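Local atomic coordinates of DUF1573 domain-containing protein (Porphyromonas gingivalis, PDB entry 2QSV), a protein that is of unknown function, though possibly linked to cysteine-type peptidase activity, and ends in two immunoglobulin-like beta domains. Residues A[14-18]-A[105-110]; A[114-120]-A[147-152]. All blocks are in the same frame, centred on the assembly; numbering follows the deposited sequence.

In the fold
Both contacts lie where the two immunoglobulin-like domains of this fragment meet, on the same side of the chain's centre, with their own centres about 15 Å apart. They come in series: contact 1 is complete at residue 110, and contact 2 opens at 114, only a few residues on. Contact 1 sits at the end of strand 94-105, in the mixed sheet of the first domain, and contact 2 joins the lead-in to strand 120-121 to the start of strand 150-157, bridging the two sheets of the second. The linker thus packs first on one domain and then on the next; within it Phe109 CD1 touches Thr117 CG2 at 4.1 Å.

Contact 1 (A[14-18]-A[105-110]); sequences ISMPE and LVDNFP
Residues 14-18 run as an extended loop that turns at Pro17, and residues 105-110 leave the end of a strand, dip through an inverse gamma turn centred on Asn108 and enter a 3-10 turn at Phe109. Their end-to-end directions lie 71° apart. CA atoms of Ser15 and Leu105 are 5.1 Å apart in a single beta bridge, and those of Met16 and Val106 5.3 Å. Val106 N donates to Ser15 O at 2.8 Å, nearly straight at 172°; the same oxygen accepts a CA-H...O contact from Leu105 CA at 3.4 Å. Ser15 also pairs through its backbone with Pro104, so the loop following edge strand 9-11 keeps alongside strand 94-105 as the chain leaves the first immunoglobulin-like domain for the second. Most of the side-chain packing belongs to Met16, a selenomethionine in the extended mtt rotamer. Its CG rests 3.9 Å from Val106 CG2 and 3.5 Å from Asp107 O, while CE reaches the linker, 3.9 Å from both Phe109 CD2, at the ring edge, and Pro110 CD. Val106, chi1 m, offers CG1 to Ile14 CG2 at 3.6 Å. Leu105 starts with its CA-to-CB bond directed away, yet the tp rotamer brings CD1 back to 3.8 Å from Pro17 N and 4.2 Å from Pro17 CD. The CA-to-CB bond of Asp107 is directed away from residues 14-18, and its OD2 accepts a hydrogen bond from His153 NE2 of the second domain.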
ATOM      1  N   ILE A  14       6.239   1.447   8.388  1.00 29.72           N
ATOM      2  CA  ILE A  14       5.164   1.745   9.359  1.00 29.18           C
ATOM      3  C   ILE A  14       5.552   2.999  10.116  1.00 28.90           C
ATOM      4  O   ILE A  14       6.658   3.088  10.677  1.00 27.83           O
ATOM      5  CB  ILE A  14       4.994   0.638  10.381  1.00 30.13           C
ATOM      6  CG1 ILE A  14       4.773  -0.696   9.659  1.00 30.80           C
ATOM      7  CG2 ILE A  14       3.818   0.972  11.362  1.00 29.02           C
ATOM      8  CD1 ILE A  14       5.206  -1.900  10.459  1.00 34.07           C
ATOM      9  N   SER A  15       4.662   3.986  10.098  1.00 27.88           N
ATOM     10  CA  SER A  15       4.967   5.302  10.659  1.00 27.94           C
ATOM     11  C   SER A  15       3.833   5.876  11.464  1.00 28.29           C
ATOM     12  O   SER A  15       2.653   5.666  11.128  1.00 25.96           O
ATOM     13  CB  SER A  15       5.223   6.313   9.533  1.00 28.19           C
ATOM     14  OG  SER A  15       6.309   5.937   8.722  1.00 28.84           O
HETATM   15  N   MSE A  16       4.211   6.646  12.485  1.00 29.12           N
HETATM   16  CA  MSE A  16       3.286   7.520  13.207  1.00 31.22           C
HETATM   17  C   MSE A  16       3.323   8.941  12.620  1.00 31.92           C
HETATM   18  O   MSE A  16       4.270   9.289  11.898  1.00 31.48           O
HETATM   19  CB  MSE A  16       3.623   7.524  14.681  1.00 31.41           C
HETATM   20  CG  MSE A  16       3.458   6.167  15.307  1.00 35.18           C
HETATM   21 SE   MSE A  16       4.016   6.267  17.158  0.60 45.95          SE
HETATM   22  CE  MSE A  16       3.476   4.506  17.730  1.00 43.62           C
ATOM     23  N   PRO A  17       2.272   9.757  12.880  1.00 33.39           N
ATOM     24  CA  PRO A  17       2.207  11.044  12.176  1.00 34.62           C
ATOM     25  C   PRO A  17       3.436  11.929  12.300  1.00 36.67           C
ATOM     26  O   PRO A  17       3.692  12.711  11.399  1.00 36.52           O
ATOM     27  CB  PRO A  17       1.015  11.741  12.824  1.00 34.63           C
ATOM     28  CG  PRO A  17       0.136  10.625  13.258  1.00 35.56           C
ATOM     29  CD  PRO A  17       1.088   9.535  13.734  1.00 32.33           C
ATOM     30  N   GLU A  18       4.177  11.821  13.403  1.00 39.08           N
ATOM     31  CA  GLU A  18       5.359  12.658  13.626  1.00 42.71           C
ATOM     32  C   GLU A  18       6.669  12.051  13.125  1.00 43.56           C
ATOM     33  O   GLU A  18       7.724  12.708  13.173  1.00 44.13           O
ATOM     34  CB  GLU A  18       5.506  13.006  15.111  1.00 43.27           C
ATOM     35  CG  GLU A  18       4.436  13.969  15.641  1.00 49.67           C
ATOM     36  CD  GLU A  18       4.544  15.408  15.069  1.00 60.17           C
ATOM     37  OE1 GLU A  18       5.026  15.592  13.914  1.00 63.82           O
ATOM     38  OE2 GLU A  18       4.126  16.368  15.778  1.00 63.39           O
ATOM     39  N   LEU A 105       0.268   4.234   7.777  1.00 22.22           N
ATOM     40  CA  LEU A 105       0.193   5.263   8.797  1.00 21.95           C
ATOM     41  C   LEU A 105      -0.606   4.690   9.977  1.00 22.57           C
ATOM     42  O   LEU A 105      -1.766   4.245   9.807  1.00 22.17           O
ATOM     43  CB  LEU A 105      -0.448   6.551   8.242  1.00 21.39           C
ATOM     44  CG  LEU A 105      -0.554   7.707   9.245  1.00 21.42           C
ATOM     45  CD1 LEU A 105       0.818   8.201   9.757  1.00 19.10           C
ATOM     46  CD2 LEU A 105      -1.390   8.912   8.710  1.00 20.90           C
ATOM     47  N   VAL A 106       0.016   4.647  11.158  1.00 22.80           N
ATOM     48  CA  VAL A 106      -0.635   4.063  12.348  1.00 23.84           C
ATOM     49  C   VAL A 106      -0.942   5.141  13.413  1.00 25.29           C
ATOM     50  O   VAL A 106      -0.508   6.282  13.279  1.00 25.31           O
ATOM     51  CB  VAL A 106       0.189   2.833  12.952  1.00 23.93           C
ATOM     52  CG1 VAL A 106       0.373   1.713  11.885  1.00 20.38           C
ATOM     53  CG2 VAL A 106       1.531   3.268  13.520  1.00 23.57           C
ATOM     54  N   ASP A 107      -1.655   4.760  14.472  1.00 25.82           N
ATOM     55  CA  ASP A 107      -1.914   5.648  15.618  1.00 27.85           C
ATOM     56  C   ASP A 107      -0.678   6.079  16.404  1.00 29.55           C
ATOM     57  O   ASP A 107       0.319   5.343  16.532  1.00 28.03           O
ATOM     58  CB  ASP A 107      -2.892   4.988  16.594  1.00 27.26           C
ATOM     59  CG  ASP A 107      -4.291   4.827  15.993  1.00 28.15           C
ATOM     60  OD1 ASP A 107      -5.009   5.844  15.912  1.00 31.05           O
ATOM     61  OD2 ASP A 107      -4.664   3.702  15.569  1.00 28.28           O
ATOM     62  N   ASN A 108      -0.766   7.278  16.967  1.00 31.86           N
ATOM     63  CA  ASN A 108       0.185   7.666  18.014  1.00 33.85           C
ATOM     64  C   ASN A 108      -0.153   7.001  19.351  1.00 34.51           C
ATOM     65  O   ASN A 108      -0.836   7.594  20.212  1.00 34.56           O
ATOM     66  CB  ASN A 108       0.271   9.201  18.117  1.00 34.83           C
ATOM     67  CG  ASN A 108       1.331   9.666  19.114  1.00 36.77           C
ATOM     68  OD1 ASN A 108       2.202   8.909  19.540  1.00 39.10           O
ATOM     69  ND2 ASN A 108       1.215  10.915  19.525  1.00 39.57           N
ATOM     70  N   PHE A 109       0.351   5.775  19.526  1.00 34.65           N
ATOM     71  CA  PHE A 109      -0.049   4.923  20.627  1.00 35.15           C
ATOM     72  C   PHE A 109       0.378   5.415  22.014  1.00 37.17           C
ATOM     73  O   PHE A 109      -0.364   5.178  22.962  1.00 36.80           O
ATOM     74  CB  PHE A 109       0.364   3.446  20.428  1.00 33.47           C
ATOM     75  CG  PHE A 109      -0.405   2.733  19.348  1.00 30.75           C
ATOM     76  CD1 PHE A 109      -1.762   2.372  19.532  1.00 28.15           C
ATOM     77  CD2 PHE A 109       0.216   2.414  18.137  1.00 27.70           C
ATOM     78  CE1 PHE A 109      -2.487   1.730  18.536  1.00 24.27           C
ATOM     79  CE2 PHE A 109      -0.494   1.784  17.111  1.00 25.68           C
ATOM     80  CZ  PHE A 109      -1.844   1.412  17.311  1.00 25.27           C
ATOM     81  N   PRO A 110       1.590   6.041  22.155  1.00 39.05           N
ATOM     82  CA  PRO A 110       1.934   6.622  23.490  1.00 40.24           C
ATOM     83  C   PRO A 110       0.974   7.710  23.983  1.00 40.38           C
ATOM     84  O   PRO A 110       0.846   7.901  25.197  1.00 41.34           O
ATOM     85  CB  PRO A 110       3.362   7.181  23.299  1.00 40.38           C
ATOM     86  CG  PRO A 110       3.930   6.362  22.107  1.00 40.75           C
ATOM     87  CD  PRO A 110       2.713   6.192  21.196  1.00 39.32           C
TER

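Contact 2 (A[114-120]-A[147-152]); sequences AAQTGVM and AGPLRL
Here the interdomain linker enters the second immunoglobulin-like domain, crossing the start of strand 150-157 before it becomes edge strand 120-121 of the opposing sheet. Residues 114-116 form a 3-10 turn. Water 1 donates to Ala114 O (2.8 Å) and accepts from Ala147 N (2.9 Å). Ala115 O lies 3.3 Å from Gly148 CA and 3.6 Å from Pro149 CD; a CB on Gly148 would clash with this oxygen. The CA-to-CB bond of Gln116 points away, but its backbone O accepts from water 2 at 2.6 Å. At Thr117 the chain becomes extended, and its O takes a weak hydrogen bond from Gly148 N (2.9 Å, 125°). At Gly118, phi/psi -106/174, the two backbones come closest, CA to CA: 4.0 Å to Leu150 CA, where a CB on Gly118 would clash. Val119 has its CA-to-CB bond directed away, its backbone pairing with Val145. Met120, a selenomethionine with rotamer ttp, enters the sandwich interior beside Ile142. Its CB meets Leu150 CD2 at 3.9 Å, Leu150 being tp, and its SE lies 3.9 Å from Leu152 CD2. Across the strand, Arg151 NE donates to water 2 at 2.7 Å.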
ATOM      1  N   ALA A 114      -5.283   2.448  27.304  1.00 35.20           N
ATOM      2  CA  ALA A 114      -5.886   1.124  27.106  1.00 35.12           C
ATOM      3  C   ALA A 114      -7.394   1.168  26.855  1.00 34.55           C
ATOM      4  O   ALA A 114      -7.919   0.357  26.091  1.00 33.81           O
ATOM      5  CB  ALA A 114      -5.530   0.173  28.286  1.00 35.62           C
ATOM      6  N   ALA A 115      -8.095   2.148  27.431  1.00 34.05           N
ATOM      7  CA  ALA A 115      -9.555   2.242  27.231  1.00 32.61           C
ATOM      8  C   ALA A 115      -9.849   2.807  25.868  1.00 31.99           C
ATOM      9  O   ALA A 115     -10.974   2.777  25.383  1.00 32.33           O
ATOM     10  CB  ALA A 115     -10.203   3.128  28.338  1.00 34.92           C
ATOM     11  N   GLN A 116      -8.832   3.334  25.215  1.00 30.42           N
ATOM     12  CA  GLN A 116      -9.026   3.797  23.844  1.00 29.89           C
ATOM     13  C   GLN A 116      -8.516   2.846  22.737  1.00 27.59           C
ATOM     14  O   GLN A 116      -8.608   3.187  21.573  1.00 28.34           O
ATOM     15  CB  GLN A 116      -8.345   5.155  23.648  1.00 31.52           C
ATOM     16  CG  GLN A 116      -8.743   6.249  24.657  1.00 34.81           C
ATOM     17  CD  GLN A 116      -7.811   7.434  24.519  1.00 36.63           C
ATOM     18  OE1 GLN A 116      -6.727   7.461  25.077  1.00 38.29           O
ATOM     19  NE2 GLN A 116      -8.224   8.400  23.735  1.00 42.05           N
ATOM     20  N   THR A 117      -7.953   1.700  23.076  1.00 25.36           N
ATOM     21  CA  THR A 117      -7.336   0.846  22.041  1.00 24.39           C
ATOM     22  C   THR A 117      -7.918  -0.525  22.116  1.00 22.76           C
ATOM     23  O   THR A 117      -8.439  -0.897  23.152  1.00 23.19           O
ATOM     24  CB  THR A 117      -5.783   0.787  22.142  1.00 23.71           C
ATOM     25  OG1 THR A 117      -5.401   0.326  23.451  1.00 24.54           O
ATOM     26  CG2 THR A 117      -5.149   2.157  21.882  1.00 22.57           C
ATOM     27  N   GLY A 118      -7.849  -1.267  21.008  1.00 21.20           N
ATOM     28  CA  GLY A 118      -8.315  -2.638  20.947  1.00 20.71           C
ATOM     29  C   GLY A 118      -7.159  -3.651  20.912  1.00 21.12           C
ATOM     30  O   GLY A 118      -5.979  -3.266  20.906  1.00 22.36           O
ATOM     31  N   VAL A 119      -7.493  -4.929  20.985  1.00 20.11           N
ATOM     32  CA  VAL A 119      -6.518  -6.019  20.823  1.00 20.80           C
ATOM     33  C   VAL A 119      -7.193  -6.971  19.850  1.00 20.98           C
ATOM     34  O   VAL A 119      -8.270  -7.538  20.149  1.00 21.10           O
ATOM     35  CB  VAL A 119      -6.114  -6.753  22.148  1.00 20.87           C
ATOM     36  CG1 VAL A 119      -5.032  -7.899  21.831  1.00 19.25           C
ATOM     37  CG2 VAL A 119      -5.511  -5.819  23.201  1.00 19.89           C
HETATM   38  N   MSE A 120      -6.589  -7.146  18.679  1.00 19.85           N
HETATM   39  CA  MSE A 120      -7.183  -7.949  17.607  1.00 18.61           C
HETATM   40  C   MSE A 120      -6.770  -9.417  17.703  1.00 20.16           C
HETATM   41  O   MSE A 120      -5.556  -9.732  17.761  1.00 20.56           O
HETATM   42  CB  MSE A 120      -6.831  -7.350  16.216  1.00 18.58           C
HETATM   43  CG  MSE A 120      -7.579  -8.055  15.012  1.00 17.26           C
HETATM   44 SE   MSE A 120      -7.726  -6.897  13.497  0.55 19.87          SE
HETATM   45  CE  MSE A 120      -5.792  -7.148  12.989  1.00 18.33           C
ATOM     46  N   ALA A 147      -9.593  -3.659  25.830  1.00 23.98           N
ATOM     47  CA  ALA A 147     -10.405  -2.920  26.821  1.00 25.82           C
ATOM     48  C   ALA A 147     -11.142  -1.746  26.176  1.00 25.84           C
ATOM     49  O   ALA A 147     -12.077  -1.248  26.734  1.00 27.07           O
ATOM     50  CB  ALA A 147      -9.518  -2.439  28.005  1.00 24.27           C
ATOM     51  N   GLY A 148     -10.691  -1.331  24.996  1.00 25.88           N
ATOM     52  CA  GLY A 148     -11.270  -0.272  24.218  1.00 24.51           C
ATOM     53  C   GLY A 148     -11.801  -0.807  22.887  1.00 24.88           C
ATOM     54  O   GLY A 148     -11.640  -2.002  22.566  1.00 24.59           O
ATOM     55  N   PRO A 149     -12.443   0.076  22.100  1.00 24.34           N
ATOM     56  CA  PRO A 149     -12.976  -0.311  20.790  1.00 24.46           C
ATOM     57  C   PRO A 149     -11.793  -0.567  19.825  1.00 22.98           C
ATOM     58  O   PRO A 149     -10.824   0.205  19.780  1.00 23.03           O
ATOM     59  CB  PRO A 149     -13.786   0.924  20.330  1.00 24.13           C
ATOM     60  CG  PRO A 149     -13.297   2.056  21.145  1.00 26.69           C
ATOM     61  CD  PRO A 149     -12.630   1.520  22.387  1.00 25.69           C
ATOM     62  N   LEU A 150     -11.886  -1.668  19.103  1.00 21.86           N
ATOM     63  CA  LEU A 150     -10.937  -2.006  18.052  1.00 20.37           C
ATOM     64  C   LEU A 150     -11.410  -1.343  16.785  1.00 19.42           C
ATOM     65  O   LEU A 150     -12.566  -1.564  16.364  1.00 18.84           O
ATOM     66  CB  LEU A 150     -10.886  -3.515  17.868  1.00 19.82           C
ATOM     67  CG  LEU A 150     -10.012  -4.088  16.719  1.00 19.81           C
ATOM     68  CD1 LEU A 150      -8.509  -3.825  16.974  1.00 15.92           C
ATOM     69  CD2 LEU A 150     -10.300  -5.621  16.571  1.00 15.50           C
ATOM     70  N   ARG A 151     -10.551  -0.506  16.196  1.00 17.60           N
ATOM     71  CA  ARG A 151     -10.846   0.192  14.968  1.00 19.31           C
ATOM     72  C   ARG A 151     -10.017  -0.335  13.800  1.00 19.78           C
ATOM     73  O   ARG A 151      -8.799  -0.491  13.950  1.00 19.13           O
ATOM     74  CB  ARG A 151     -10.532   1.676  15.158  1.00 19.15           C
ATOM     75  CG  ARG A 151     -11.411   2.343  16.241  1.00 24.85           C
ATOM     76  CD  ARG A 151     -10.976   3.803  16.457  1.00 32.60           C
ATOM     77  NE  ARG A 151     -11.494   4.281  17.735  1.00 38.86           N
ATOM     78  CZ  ARG A 151     -12.783   4.538  17.965  1.00 42.71           C
ATOM     79  NH1 ARG A 151     -13.685   4.364  17.002  1.00 43.87           N
ATOM     80  NH2 ARG A 151     -13.185   4.959  19.159  1.00 44.62           N
ATOM     81  N   LEU A 152     -10.669  -0.614  12.679  1.00 19.55           N
ATOM     82  CA  LEU A 152     -10.000  -1.125  11.493  1.00 20.11           C
ATOM     83  C   LEU A 152      -9.863   0.054  10.567  1.00 20.90           C
ATOM     84  O   LEU A 152     -10.825   0.427   9.891  1.00 21.73           O
ATOM     85  CB  LEU A 152     -10.793  -2.265  10.826  1.00 19.92           C
ATOM     86  CG  LEU A 152     -11.254  -3.442  11.663  1.00 19.66           C
ATOM     87  CD1 LEU A 152     -11.948  -4.530  10.806  1.00 22.39           C
ATOM     88  CD2 LEU A 152     -10.158  -4.054  12.554  1.00 21.96           C
TER
HETATM   89  O   HOH W   1      -7.056  -2.246  25.506  1.00 23.66           O
HETATM   90  O   HOH W   2     -10.536   4.279  20.310  1.00 71.65           O